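Local coordinates for alpha-amylase (Eisenia fetida, PDB 6M4K), which probably hydrolyses internal alpha-1,4-glucosidic linkages in starch and related polysaccharides, as a calcium-binding alpha-amylase of glycosyl hydrolase family 13, at residues C144-G149 with R161-S166; N136-S141 with R169-S174; R66-S71 with H106-G111; E236-G241 with T257-G262. One frame throughout, in Å; residues are numbered along the deposited sequence. Where two conformers were deposited one is given.

Interaction 1. Residues C144-G149 with R161-S166; sequences CSTSDG and RNCRLS. With CA (calcium ion), chain B.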
loop_
_atom_site.group_PDB
_atom_site.type_symbol
_atom_site.label_atom_id
_atom_site.label_comp_id
_atom_site.label_asym_id
_atom_site.label_seq_id
_atom_site.Cartn_x
_atom_site.Cartn_y
_atom_site.Cartn_z
ATOM N N CYS A 144 16.806 -22.754 -14.949
ATOM C CA CYS A 144 15.664 -23.285 -14.225
ATOM C C CYS A 144 15.443 -24.713 -14.693
ATOM O O CYS A 144 15.351 -24.962 -15.899
ATOM C CB CYS A 144 14.422 -22.436 -14.521
ATOM S SG CYS A 144 12.910 -23.084 -13.797
ATOM N N SER A 145 15.358 -25.646 -13.747
ATOM C CA SER A 145 15.269 -27.063 -14.072
ATOM C C SER A 145 13.896 -27.666 -13.799
ATOM O O SER A 145 13.747 -28.891 -13.876
ATOM C CB SER A 145 16.357 -27.853 -13.340
ATOM O OG SER A 145 16.207 -27.750 -11.936
ATOM N N THR A 146 12.890 -26.855 -13.482
ATOM C CA THR A 146 11.564 -27.416 -13.264
ATOM C C THR A 146 10.946 -27.857 -14.587
ATOM O O THR A 146 11.263 -27.327 -15.655
ATOM C CB THR A 146 10.649 -26.416 -12.561
ATOM O OG1 THR A 146 10.512 -25.239 -13.365
ATOM C CG2 THR A 146 11.220 -26.037 -11.204
ATOM N N SER A 147 10.047 -28.839 -14.505
ATOM C CA SER A 147 9.531 -29.470 -15.716
ATOM C C SER A 147 8.725 -28.501 -16.568
ATOM O O SER A 147 8.753 -28.589 -17.800
ATOM C CB SER A 147 8.695 -30.701 -15.359
ATOM O OG SER A 147 7.471 -30.325 -14.752
ATOM N N ASP A 148 8.002 -27.575 -15.942
ATOM C CA ASP A 148 7.229 -26.585 -16.678
ATOM C C ASP A 148 7.895 -25.216 -16.722
ATOM O O ASP A 148 7.310 -24.280 -17.274
ATOM C CB ASP A 148 5.818 -26.463 -16.099
ATOM C CG ASP A 148 5.816 -26.115 -14.622
ATOM O OD1 ASP A 148 6.901 -25.869 -14.051
ATOM O OD2 ASP A 148 4.713 -26.080 -14.036
ATOM N N GLY A 149 9.091 -25.071 -16.154
ATOM C CA GLY A 149 9.758 -23.787 -16.107
ATOM C C GLY A 149 9.227 -22.828 -15.064
ATOM O O GLY A 149 9.693 -21.681 -15.007
ATOM N N ARG A 161 13.921 -17.416 -7.666
ATOM C CA ARG A 161 14.452 -16.244 -8.341
ATOM C C ARG A 161 14.711 -16.450 -9.827
ATOM O O ARG A 161 14.636 -15.477 -10.579
ATOM C CB ARG A 161 15.717 -15.738 -7.634
ATOM C CG ARG A 161 15.400 -15.066 -6.299
ATOM C CD ARG A 161 16.628 -14.796 -5.437
ATOM N NE ARG A 161 16.295 -13.972 -4.276
ATOM C CZ ARG A 161 16.888 -14.061 -3.091
ATOM N NH1 ARG A 161 17.843 -14.957 -2.891
ATOM N NH2 ARG A 161 16.514 -13.266 -2.098
ATOM N N ASN A 162 15.008 -17.671 -10.270
ATOM C CA ASN A 162 15.378 -17.900 -11.662
ATOM C C ASN A 162 14.319 -18.608 -12.492
ATOM O O ASN A 162 14.447 -18.635 -13.722
ATOM C CB ASN A 162 16.719 -18.646 -11.744
ATOM C CG ASN A 162 17.877 -17.805 -11.259
ATOM O OD1 ASN A 162 17.739 -16.607 -11.036
ATOM N ND2 ASN A 162 19.044 -18.431 -11.107
ATOM N N CYS A 163 13.299 -19.188 -11.874
ATOM C CA CYS A 163 12.189 -19.778 -12.607
ATOM C C CYS A 163 11.074 -18.748 -12.783
ATOM O O CYS A 163 11.151 -17.622 -12.286
ATOM C CB CYS A 163 11.696 -21.053 -11.924
ATOM S SG CYS A 163 12.929 -22.389 -11.870
ATOM N N ARG A 164 10.028 -19.124 -13.513
ATOM C CA ARG A 164 8.983 -18.180 -13.885
ATOM C C ARG A 164 7.860 -18.175 -12.859
ATOM O O ARG A 164 7.301 -19.225 -12.527
ATOM C CB ARG A 164 8.403 -18.545 -15.246
ATOM C CG ARG A 164 9.400 -18.471 -16.370
ATOM C CD ARG A 164 8.849 -19.199 -17.580
ATOM N NE ARG A 164 9.761 -19.121 -18.715
ATOM C CZ ARG A 164 9.583 -19.813 -19.834
ATOM N NH1 ARG A 164 8.538 -20.616 -19.941
ATOM N NH2 ARG A 164 10.445 -19.697 -20.829
ATOM N N LEU A 165 7.517 -16.987 -12.381
ATOM C CA LEU A 165 6.354 -16.844 -11.518
ATOM C C LEU A 165 5.105 -17.000 -12.372
ATOM O O LEU A 165 4.792 -16.127 -13.185
ATOM C CB LEU A 165 6.381 -15.470 -10.869
ATOM C CG LEU A 165 5.135 -15.128 -10.052
ATOM C CD1 LEU A 165 4.941 -16.119 -8.905
ATOM C CD2 LEU A 165 5.235 -13.705 -9.535
ATOM N N SER A 166 4.413 -18.127 -12.210
ATOM C CA SER A 166 3.177 -18.407 -12.942
ATOM C C SER A 166 3.344 -18.219 -14.448
ATOM O O SER A 166 2.437 -17.753 -15.135
ATOM C CB SER A 166 2.009 -17.577 -12.410
ATOM O OG SER A 166 1.757 -17.884 -11.052
HETATM CA CA CA B . 13.298 -13.610 -11.315
HETATM O O HOH W 1 6.544 -21.538 -18.036
HETATM O O HOH W 2 11.664 -15.440 -10.552
HETATM O O HOH W 3 15.760 -13.147 -11.081
HETATM O O HOH W 4 13.926 -11.825 -12.939
#
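Cys144 and Cys163 are covalently joined, SG to SG at 2.0 Å, by a right-handed disulfide with chi3 of 105°. The Cys144 sulfur lies anti to its own backbone N (chi1 175°), which carries it straight across to Cys163, the first residue beyond helix 157-162. Thr146 flanks the bridge with its side chain, while its OG1 bonds to Glu150 O.

One direct hydrogen bond accompanies the disulfide: Arg164 N donates to Gly149 O, 3.0 Å away, in the carbonyl plane. Glycine suits this turn because its phi is positive. The extended Arg164 chain runs alongside the same oxygen, its CB being 3.4 Å from Gly149 O, and the guanidinium reaches a water at its edge. That water accepts from Arg164 NH1 at 2.9 Å and donates to Asp148 O, tying the two segments once more.

Metal coordination forms the third group. Arg161 binds calcium through its backbone O at 2.4 Å, not through its side chain. A calcium-bound water also donates to Cys163 O at 2.8 Å. Disulfide and Arg164-Gly149 bond thus tie the loop to the chain just beyond the helix end that supplies this ligand, within the long excursion after the third barrel strand, domain B of family 13 amylases.

Interaction 2. Residues N136-S141 with R169-S174; sequences NDFHGS and RDLDGS. With CA (calcium ion), chain B.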
loop_
_atom_site.group_PDB
_atom_site.type_symbol
_atom_site.label_atom_id
_atom_site.label_comp_id
_atom_site.label_asym_id
_atom_site.label_seq_id
_atom_site.Cartn_x
_atom_site.Cartn_y
_atom_site.Cartn_z
ATOM N N ASN A 136 18.357 -13.892 -24.963
ATOM C CA ASN A 136 19.561 -13.792 -24.141
ATOM C C ASN A 136 19.337 -12.952 -22.897
ATOM O O ASN A 136 20.159 -12.990 -21.975
ATOM C CB ASN A 136 20.721 -13.178 -24.933
ATOM C CG ASN A 136 21.180 -14.057 -26.071
ATOM O OD1 ASN A 136 21.093 -15.276 -25.995
ATOM N ND2 ASN A 136 21.660 -13.437 -27.144
ATOM N N ASP A 137 18.252 -12.190 -22.856
ATOM C CA ASP A 137 17.958 -11.316 -21.734
ATOM C C ASP A 137 17.105 -11.979 -20.668
ATOM O O ASP A 137 16.770 -11.323 -19.675
ATOM C CB ASP A 137 17.285 -10.047 -22.255
ATOM C CG ASP A 137 18.156 -9.328 -23.255
ATOM O OD1 ASP A 137 19.350 -9.121 -22.931
ATOM O OD2 ASP A 137 17.674 -8.998 -24.353
ATOM N N PHE A 138 16.781 -13.258 -20.824
ATOM C CA PHE A 138 15.901 -13.971 -19.914
ATOM C C PHE A 138 16.604 -15.183 -19.334
ATOM O O PHE A 138 17.517 -15.756 -19.947
ATOM C CB PHE A 138 14.631 -14.453 -20.630
ATOM C CG PHE A 138 13.737 -13.339 -21.068
ATOM C CD1 PHE A 138 13.953 -12.687 -22.273
ATOM C CD2 PHE A 138 12.701 -12.914 -20.246
ATOM C CE1 PHE A 138 13.141 -11.637 -22.660
ATOM C CE2 PHE A 138 11.881 -11.878 -20.617
ATOM C CZ PHE A 138 12.095 -11.227 -21.823
ATOM N N HIS A 139 16.169 -15.566 -18.140
ATOM C CA HIS A 139 16.430 -16.905 -17.653
ATOM C C HIS A 139 15.672 -17.917 -18.512
ATOM O O HIS A 139 14.612 -17.623 -19.069
ATOM C CB HIS A 139 15.991 -17.006 -16.197
ATOM C CG HIS A 139 16.801 -16.156 -15.266
ATOM N ND1 HIS A 139 16.228 -15.355 -14.299
ATOM C CD2 HIS A 139 18.139 -15.986 -15.150
ATOM C CE1 HIS A 139 17.178 -14.729 -13.627
ATOM N NE2 HIS A 139 18.348 -15.100 -14.119
ATOM N N GLY A 140 16.223 -19.109 -18.621
ATOM C CA GLY A 140 15.634 -20.163 -19.432
ATOM C C GLY A 140 16.043 -21.513 -18.905
ATOM O O GLY A 140 16.339 -21.667 -17.716
ATOM N N SER A 141 16.071 -22.503 -19.801
ATOM C CA SER A 141 16.386 -23.868 -19.388
ATOM C C SER A 141 17.781 -23.996 -18.787
ATOM O O SER A 141 18.018 -24.924 -18.006
ATOM C CB SER A 141 16.201 -24.835 -20.560
ATOM O OG SER A 141 16.934 -24.408 -21.696
ATOM N N ARG A 169 7.657 -14.586 -18.117
ATOM C CA ARG A 169 9.012 -14.775 -18.621
ATOM C C ARG A 169 9.994 -13.957 -17.788
ATOM O O ARG A 169 9.846 -12.741 -17.632
ATOM C CB ARG A 169 9.082 -14.411 -20.107
ATOM C CG ARG A 169 8.082 -15.168 -21.025
ATOM C CD ARG A 169 7.863 -16.622 -20.645
ATOM N NE ARG A 169 7.313 -17.431 -21.740
ATOM C CZ ARG A 169 6.389 -18.372 -21.590
ATOM N NH1 ARG A 169 5.854 -18.627 -20.401
ATOM N NH2 ARG A 169 5.990 -19.073 -22.644
ATOM N N ASP A 170 11.001 -14.632 -17.256
ATOM C CA ASP A 170 11.777 -14.113 -16.138
ATOM C C ASP A 170 13.052 -13.453 -16.646
ATOM O O ASP A 170 13.903 -14.121 -17.242
ATOM C CB ASP A 170 12.109 -15.253 -15.183
ATOM C CG ASP A 170 12.530 -14.751 -13.827
ATOM O OD1 ASP A 170 11.662 -14.184 -13.120
ATOM O OD2 ASP A 170 13.709 -14.909 -13.443
ATOM N N LEU A 171 13.199 -12.154 -16.397
ATOM C CA LEU A 171 14.363 -11.430 -16.897
ATOM C C LEU A 171 15.634 -11.837 -16.162
ATOM O O LEU A 171 15.622 -12.159 -14.973
ATOM C CB LEU A 171 14.149 -9.921 -16.784
ATOM C CG LEU A 171 13.218 -9.347 -17.853
ATOM C CD1 LEU A 171 12.725 -7.954 -17.449
ATOM C CD2 LEU A 171 13.906 -9.329 -19.221
ATOM N N ASP A 172 16.753 -11.810 -16.887
ATOM C CA ASP A 172 18.059 -12.089 -16.289
ATOM C C ASP A 172 18.599 -10.796 -15.689
ATOM O O ASP A 172 19.310 -10.026 -16.335
ATOM C CB ASP A 172 19.013 -12.690 -17.315
ATOM C CG ASP A 172 20.369 -13.005 -16.724
ATOM O OD1 ASP A 172 20.509 -12.914 -15.487
ATOM O OD2 ASP A 172 21.288 -13.362 -17.494
ATOM N N GLY A 173 18.262 -10.561 -14.419
ATOM C CA GLY A 173 18.706 -9.365 -13.735
ATOM C C GLY A 173 20.196 -9.297 -13.468
ATOM O O GLY A 173 20.671 -8.250 -13.011
ATOM N N SER A 174 20.933 -10.381 -13.734
ATOM C CA SER A 174 22.387 -10.341 -13.610
ATOM C C SER A 174 23.061 -9.764 -14.847
ATOM O O SER A 174 24.256 -9.442 -14.793
ATOM C CB SER A 174 22.938 -11.744 -13.338
ATOM O OG SER A 174 22.985 -12.514 -14.525
HETATM CA CA CA B . 13.298 -13.610 -11.315
HETATM O O HOH W 5 11.960 -17.312 -18.002
HETATM O O HOH W 6 19.625 -13.072 -12.304
HETATM O O HOH W 4 13.926 -11.825 -12.939
HETATM O O HOH W 2 11.664 -15.440 -10.552
HETATM O O HOH W 3 15.760 -13.147 -11.081
#
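Within the calcium site of domain B, His139 and Asp170 share a histidine-carboxylate hydrogen bond. Both Asp170 oxygens, OD1 and OD2, coordinate calcium at 2.5 Å, as a bidentate carboxylate can. OD2 also accepts from His139 ND1 at 2.7 Å through its anti lone pair, with the acceptor in the ring plane and ring and carboxylate nearly coplanar. This second-shell histidine would fix the rotation of the metal ligand. Asp170 CG stands anti to its backbone N (chi1 -163°), which swings the carboxylate in between ring and metal. On this calcium side, Asp172 CA lies over one face of the His139 ring, 3.9 Å from its centroid. Asp172 OD1 accepts from Ser174 N, closing an Asx turn, and also from Ser174 OG.

The backbones meet at a single beta bridge between Phe138 and Leu171. Asp172 N donates to Asp137 O at 2.8 Å in a nearly straight bond, and His139 N donates to Asp170 O at 2.8 Å. A water between His139 O and Asp170 N extends the join.

The apolar contact is CH-pi: Leu171 CD2 sits over one face of the Phe138 ring, 3.8 Å from its centroid. Asn105, Arg161 and His204 complete the protein ligands of this calcium, whose place between domain B and the barrel is characteristic of alpha-amylases.

Interaction 3. Residues R66-S71 with H106-G111; sequences RYQPVS and HMTGGG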
loop_
_atom_site.group_PDB
_atom_site.type_symbol
_atom_site.label_atom_id
_atom_site.label_comp_id
_atom_site.label_asym_id
_atom_site.label_seq_id
_atom_site.Cartn_x
_atom_site.Cartn_y
_atom_site.Cartn_z
ATOM N N ARG A 66 -1.636 -5.229 -16.292
ATOM C CA ARG A 66 -0.648 -4.187 -16.028
ATOM C C ARG A 66 0.608 -4.715 -15.356
ATOM O O ARG A 66 1.603 -3.982 -15.301
ATOM C CB ARG A 66 -1.263 -3.037 -15.227
ATOM C CG ARG A 66 -2.361 -2.343 -16.013
ATOM C CD ARG A 66 -2.916 -1.153 -15.282
ATOM N NE ARG A 66 -2.002 -0.004 -15.308
ATOM C CZ ARG A 66 -2.400 1.235 -15.068
ATOM N NH1 ARG A 66 -3.682 1.470 -14.804
ATOM N NH2 ARG A 66 -1.548 2.253 -15.113
ATOM N N TYR A 67 0.609 -5.966 -14.906
ATOM C CA TYR A 67 1.788 -6.586 -14.317
ATOM C C TYR A 67 2.549 -7.448 -15.318
ATOM O O TYR A 67 3.408 -8.240 -14.917
ATOM C CB TYR A 67 1.406 -7.314 -13.020
ATOM C CG TYR A 67 1.016 -6.278 -11.988
ATOM C CD1 TYR A 67 1.991 -5.630 -11.233
ATOM C CD2 TYR A 67 -0.305 -5.880 -11.824
ATOM C CE1 TYR A 67 1.658 -4.629 -10.330
ATOM C CE2 TYR A 67 -0.651 -4.885 -10.925
ATOM C CZ TYR A 67 0.339 -4.266 -10.179
ATOM O OH TYR A 67 -0.035 -3.271 -9.302
ATOM N N GLN A 68 2.277 -7.267 -16.618
ATOM C CA GLN A 68 2.990 -7.924 -17.712
ATOM C C GLN A 68 3.565 -6.854 -18.629
ATOM O O GLN A 68 2.940 -6.472 -19.634
ATOM C CB GLN A 68 2.078 -8.893 -18.461
ATOM C CG GLN A 68 1.727 -10.084 -17.600
ATOM C CD GLN A 68 1.009 -11.174 -18.359
ATOM O OE1 GLN A 68 1.400 -11.537 -19.473
ATOM N NE2 GLN A 68 -0.047 -11.703 -17.765
ATOM N N PRO A 69 4.765 -6.358 -18.334
ATOM C CA PRO A 69 5.370 -5.327 -19.180
ATOM C C PRO A 69 5.596 -5.805 -20.607
ATOM O O PRO A 69 5.968 -6.958 -20.857
ATOM C CB PRO A 69 6.705 -5.034 -18.486
ATOM C CG PRO A 69 6.458 -5.401 -17.064
ATOM C CD PRO A 69 5.552 -6.602 -17.110
ATOM N N VAL A 70 5.400 -4.869 -21.529
ATOM C CA VAL A 70 5.713 -5.056 -22.937
ATOM C C VAL A 70 6.877 -4.169 -23.380
ATOM O O VAL A 70 7.711 -4.588 -24.188
ATOM C CB VAL A 70 4.449 -4.836 -23.799
ATOM C CG1 VAL A 70 4.795 -4.743 -25.293
ATOM C CG2 VAL A 70 3.449 -5.960 -23.543
ATOM N N SER A 71 6.976 -2.962 -22.832
ATOM C CA SER A 71 8.138 -2.105 -23.046
ATOM C C SER A 71 8.192 -1.101 -21.904
ATOM O O SER A 71 7.392 -1.156 -20.967
ATOM C CB SER A 71 8.090 -1.402 -24.406
ATOM O OG SER A 71 7.302 -0.234 -24.328
ATOM N N HIS A 106 10.037 -9.393 -14.714
ATOM C CA HIS A 106 9.540 -10.211 -15.806
ATOM C C HIS A 106 8.926 -9.308 -16.856
ATOM O O HIS A 106 8.755 -8.101 -16.663
ATOM C CB HIS A 106 8.507 -11.191 -15.272
ATOM C CG HIS A 106 7.436 -10.541 -14.454
ATOM N ND1 HIS A 106 7.449 -10.541 -13.073
ATOM C CD2 HIS A 106 6.332 -9.853 -14.826
ATOM C CE1 HIS A 106 6.385 -9.888 -12.635
ATOM N NE2 HIS A 106 5.691 -9.460 -13.677
ATOM N N MET A 107 8.613 -9.926 -17.995
ATOM C CA MET A 107 7.834 -9.280 -19.044
ATOM C C MET A 107 6.433 -9.890 -19.076
ATOM O O MET A 107 5.696 -9.796 -18.089
ATOM C CB MET A 107 8.575 -9.348 -20.385
ATOM C CG MET A 107 9.904 -8.605 -20.390
ATOM S SD MET A 107 9.795 -6.839 -19.997
ATOM C CE MET A 107 9.127 -6.180 -21.536
ATOM N N THR A 108 6.040 -10.526 -20.174
ATOM C CA THR A 108 4.728 -11.155 -20.247
ATOM C C THR A 108 4.837 -12.647 -19.975
ATOM O O THR A 108 5.932 -13.214 -19.888
ATOM C CB THR A 108 4.089 -10.966 -21.629
ATOM O OG1 THR A 108 4.857 -11.687 -22.615
ATOM C CG2 THR A 108 4.024 -9.505 -21.995
ATOM N N GLY A 109 3.672 -13.287 -19.879
ATOM C CA GLY A 109 3.585 -14.725 -20.007
ATOM C C GLY A 109 3.690 -15.149 -21.461
ATOM O O GLY A 109 4.127 -14.393 -22.334
ATOM N N GLY A 110 3.279 -16.387 -21.719
ATOM C CA GLY A 110 3.277 -16.902 -23.073
ATOM C C GLY A 110 2.253 -16.214 -23.957
ATOM O O GLY A 110 1.386 -15.452 -23.519
ATOM N N GLY A 111 2.350 -16.507 -25.251
ATOM C CA GLY A 111 1.466 -15.895 -26.219
ATOM C C GLY A 111 2.061 -14.648 -26.834
ATOM O O GLY A 111 3.152 -14.184 -26.489
#
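Gln68 and Thr108 bring their backbones together, CA to CA 4.5 Å, where two irregular segments pass at about a right angle (102°). Pro69 lies beside Met107, and Gln68 CA makes a CA-H...O contact of 3.3 Å with Met107 O. Proline suits this place: having no N-H to satisfy, it sets CG near His106 O and CD near both His106 O and Met107 O.

His106 NE2 donates to Tyr67 O at 2.9 Å. The oxygen lies in the plane of the imidazole, and the nitrogen nearly in line with the Tyr67 C=O, although the N-H itself is bent from the acceptor (138°). The His106 CG is held between its backbone N and carbonyl carbon, which brings the NE2 edge of the ring to Tyr67 O.

Both segments belong to loops leaving the C-terminal ends of barrel strands, the side on which TIM barrels carry their active sites: residues 66-71 follow strand 44-47, and residues 106-111 follow strand 97-102. His106 directly follows Asn105, a calcium ligand, while Tyr67 OH bonds to Asp101.

The extended Gln68 side chain carries OE1 to Gly109 N, 2.9 Å away. This N-H approaches from above the amide plane, 55° out of it, and Arg54 NH1 is a second donor to OE1. Met107, bent at chi2 and chi3, folds its thioether beside Pro69, with CE 3.3 Å from Pro69 O. That buried carbonyl has no polar partner in the model; Thr108 CG2 lies 3.4 Å from it and also meets Val70 CG2. Thr108 OG1 faces elsewhere, donating to Gly109 O at 2.8 Å and bonding with Tyr128 OH.

Interaction 4. Residues E236-G241 with T257-G262; sequences EVIDLG and TEFKHG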
loop_
_atom_site.group_PDB
_atom_site.type_symbol
_atom_site.label_atom_id
_atom_site.label_comp_id
_atom_site.label_asym_id
_atom_site.label_seq_id
_atom_site.Cartn_x
_atom_site.Cartn_y
_atom_site.Cartn_z
ATOM N N GLU A 236 8.317 -4.982 -2.750
ATOM C CA GLU A 236 7.294 -5.973 -2.445
ATOM C C GLU A 236 7.980 -7.318 -2.287
ATOM O O GLU A 236 8.358 -7.963 -3.272
ATOM C CB GLU A 236 6.233 -6.053 -3.534
ATOM C CG GLU A 236 5.129 -7.023 -3.104
ATOM C CD GLU A 236 4.470 -7.812 -4.226
ATOM O OE1 GLU A 236 5.055 -7.968 -5.323
ATOM O OE2 GLU A 236 3.337 -8.301 -3.984
ATOM N N VAL A 237 8.155 -7.742 -1.044
ATOM C CA VAL A 237 8.647 -9.069 -0.717
ATOM C C VAL A 237 7.570 -9.710 0.132
ATOM O O VAL A 237 7.327 -9.272 1.267
ATOM C CB VAL A 237 9.976 -9.019 0.045
ATOM C CG1 VAL A 237 10.461 -10.437 0.346
ATOM C CG2 VAL A 237 11.010 -8.232 -0.739
ATOM N N ILE A 238 6.918 -10.734 -0.403
ATOM C CA ILE A 238 5.897 -11.462 0.337
ATOM C C ILE A 238 6.613 -12.488 1.213
ATOM O O ILE A 238 7.140 -13.487 0.715
ATOM C CB ILE A 238 4.894 -12.140 -0.604
ATOM C CG1 ILE A 238 4.230 -11.119 -1.534
ATOM C CG2 ILE A 238 3.841 -12.870 0.217
ATOM C CD1 ILE A 238 3.420 -11.755 -2.660
ATOM N N ASP A 239 6.649 -12.241 2.521
ATOM C CA ASP A 239 7.349 -13.136 3.448
ATOM C C ASP A 239 6.502 -13.278 4.706
ATOM O O ASP A 239 6.529 -12.410 5.583
ATOM C CB ASP A 239 8.747 -12.618 3.773
ATOM C CG ASP A 239 9.457 -13.453 4.837
ATOM O OD1 ASP A 239 9.027 -14.599 5.082
ATOM O OD2 ASP A 239 10.466 -12.962 5.391
ATOM N N LEU A 240 5.769 -14.383 4.802
ATOM C CA LEU A 240 5.032 -14.713 6.011
ATOM C C LEU A 240 5.718 -15.803 6.825
ATOM O O LEU A 240 5.084 -16.411 7.693
ATOM C CB LEU A 240 3.598 -15.107 5.664
ATOM C CG LEU A 240 2.810 -14.001 4.953
ATOM C CD1 LEU A 240 1.484 -14.514 4.476
ATOM C CD2 LEU A 240 2.618 -12.792 5.865
ATOM N N GLY A 241 7.017 -15.995 6.617
ATOM C CA GLY A 241 7.802 -16.938 7.384
ATOM C C GLY A 241 7.873 -18.301 6.720
ATOM O O GLY A 241 7.091 -18.640 5.836
ATOM N N THR A 257 7.850 -4.234 2.098
ATOM C CA THR A 257 6.470 -4.492 2.497
ATOM C C THR A 257 6.436 -5.548 3.589
ATOM O O THR A 257 6.951 -6.657 3.412
ATOM C CB THR A 257 5.692 -5.041 1.297
ATOM O OG1 THR A 257 6.381 -6.192 0.774
ATOM C CG2 THR A 257 5.552 -4.000 0.193
ATOM N N GLU A 258 5.776 -5.237 4.701
ATOM C CA GLU A 258 5.635 -6.208 5.786
ATOM C C GLU A 258 4.239 -6.828 5.725
ATOM O O GLU A 258 3.279 -6.307 6.301
ATOM C CB GLU A 258 5.940 -5.555 7.131
ATOM C CG GLU A 258 5.771 -6.480 8.348
ATOM C CD GLU A 258 6.501 -7.808 8.210
ATOM O OE1 GLU A 258 7.526 -8.013 8.905
ATOM O OE2 GLU A 258 6.040 -8.665 7.425
ATOM N N PHE A 259 4.122 -7.945 5.002
ATOM C CA PHE A 259 2.835 -8.624 4.903
ATOM C C PHE A 259 2.398 -9.268 6.219
ATOM O O PHE A 259 1.206 -9.550 6.399
ATOM C CB PHE A 259 2.879 -9.653 3.772
ATOM C CG PHE A 259 2.747 -9.048 2.405
ATOM C CD1 PHE A 259 3.856 -8.531 1.737
ATOM C CD2 PHE A 259 1.498 -8.965 1.798
ATOM C CE1 PHE A 259 3.719 -7.961 0.480
ATOM C CE2 PHE A 259 1.357 -8.393 0.543
ATOM C CZ PHE A 259 2.463 -7.890 -0.116
ATOM N N LYS A 260 3.317 -9.496 7.159
ATOM C CA LYS A 260 2.881 -10.029 8.450
ATOM C C LYS A 260 1.995 -9.043 9.191
ATOM O O LYS A 260 1.152 -9.448 9.992
ATOM C CB LYS A 260 4.083 -10.390 9.328
ATOM C CG LYS A 260 4.935 -11.519 8.772
ATOM C CD LYS A 260 6.259 -11.633 9.541
ATOM C CE LYS A 260 7.149 -12.740 8.974
ATOM N NZ LYS A 260 8.480 -12.747 9.652
ATOM N N HIS A 261 2.172 -7.752 8.932
ATOM C CA HIS A 261 1.435 -6.714 9.648
ATOM C C HIS A 261 -0.069 -6.846 9.409
ATOM O O HIS A 261 -0.859 -6.941 10.358
ATOM C CB HIS A 261 2.009 -5.372 9.183
ATOM C CG HIS A 261 1.226 -4.157 9.560
ATOM N ND1 HIS A 261 1.589 -3.334 10.608
ATOM C CD2 HIS A 261 0.162 -3.568 8.966
ATOM C CE1 HIS A 261 0.765 -2.302 10.649
ATOM N NE2 HIS A 261 -0.109 -2.422 9.663
ATOM N N GLY A 262 -0.484 -6.883 8.143
ATOM C CA GLY A 262 -1.904 -7.018 7.850
ATOM C C GLY A 262 -2.447 -8.395 8.181
ATOM O O GLY A 262 -3.622 -8.535 8.538
HETATM O O HOH W 7 6.338 -9.575 3.893
HETATM O O HOH W 8 7.832 -10.172 6.172
HETATM O O HOH W 9 10.119 -14.501 8.029
#
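Thr257 keeps OG1 between its backbone N and carbonyl carbon (chi1 54°), and this aims the hydroxyl at Val237 N, which donates to it at 3.0 Å. The same OG1 bonds to Gln235 O, so a small hydroxyl serves two backbone groups. Phe259 has CG anti to its carbonyl carbon (chi1 -78°), which brings the ring against 236-241. Ile238 CG1 covers one face in a CH-pi contact, 4.1 Å from the ring centroid, while Val237 O and Glu236 CG lie at the edge. Leu240 CD2 presses on the Phe259 backbone, 3.5 Å from its C, at the first turn of the helix, where CD2 also meets Phe259 CB.

The site is the C-terminal rim of the TIM barrel: residues 236-241 leave strand 232-235, and residues 257-262 run from the end of strand 255-257 into helix 259-270. Glu258 is the N-cap. Its OE2 accepts from Lys260 N at 2.9 Å, from above the carboxylate plane, and its OE1 bonds to Leu290 N.

Water fills in where the backbones do not pair. One molecule accepts from Phe259 N and Asp239 N at 3.0 Å each and lies 2.8 Å from Val237 O, one of several acceptors around it. Asp239 forms an Asx turn, OD1 accepting from Gly241 N in one of the two conformers of that glycine. A water links its OD2 to Lys260 NZ, whose long aliphatic chain passes Asp239 O on the way to Gly288 O.

How the interactions relate
Interactions 1 and 2 share a single calcium and three of its waters: 161-166 supplies a backbone carbonyl, 169-174 a carboxylate. Interaction 1 is a surface contact secured by a covalent bridge; interaction 2, partly buried, relies on backbone pairing and a histidine-carboxylate bond. Interaction 3 is buried and adjoins interaction 2 through probable backbone hydrogen bonds of Arg169 with Met107 and Thr108, so 106-111 is held both by 66-71 and by the calcium-binding segment of domain B. Interaction 4, also buried, stands apart, its centre about 23 to 26 Å from the centres of the other three. It joins the segments that follow the fifth and sixth barrel strands by aromatic packing and ordered water, without a metal.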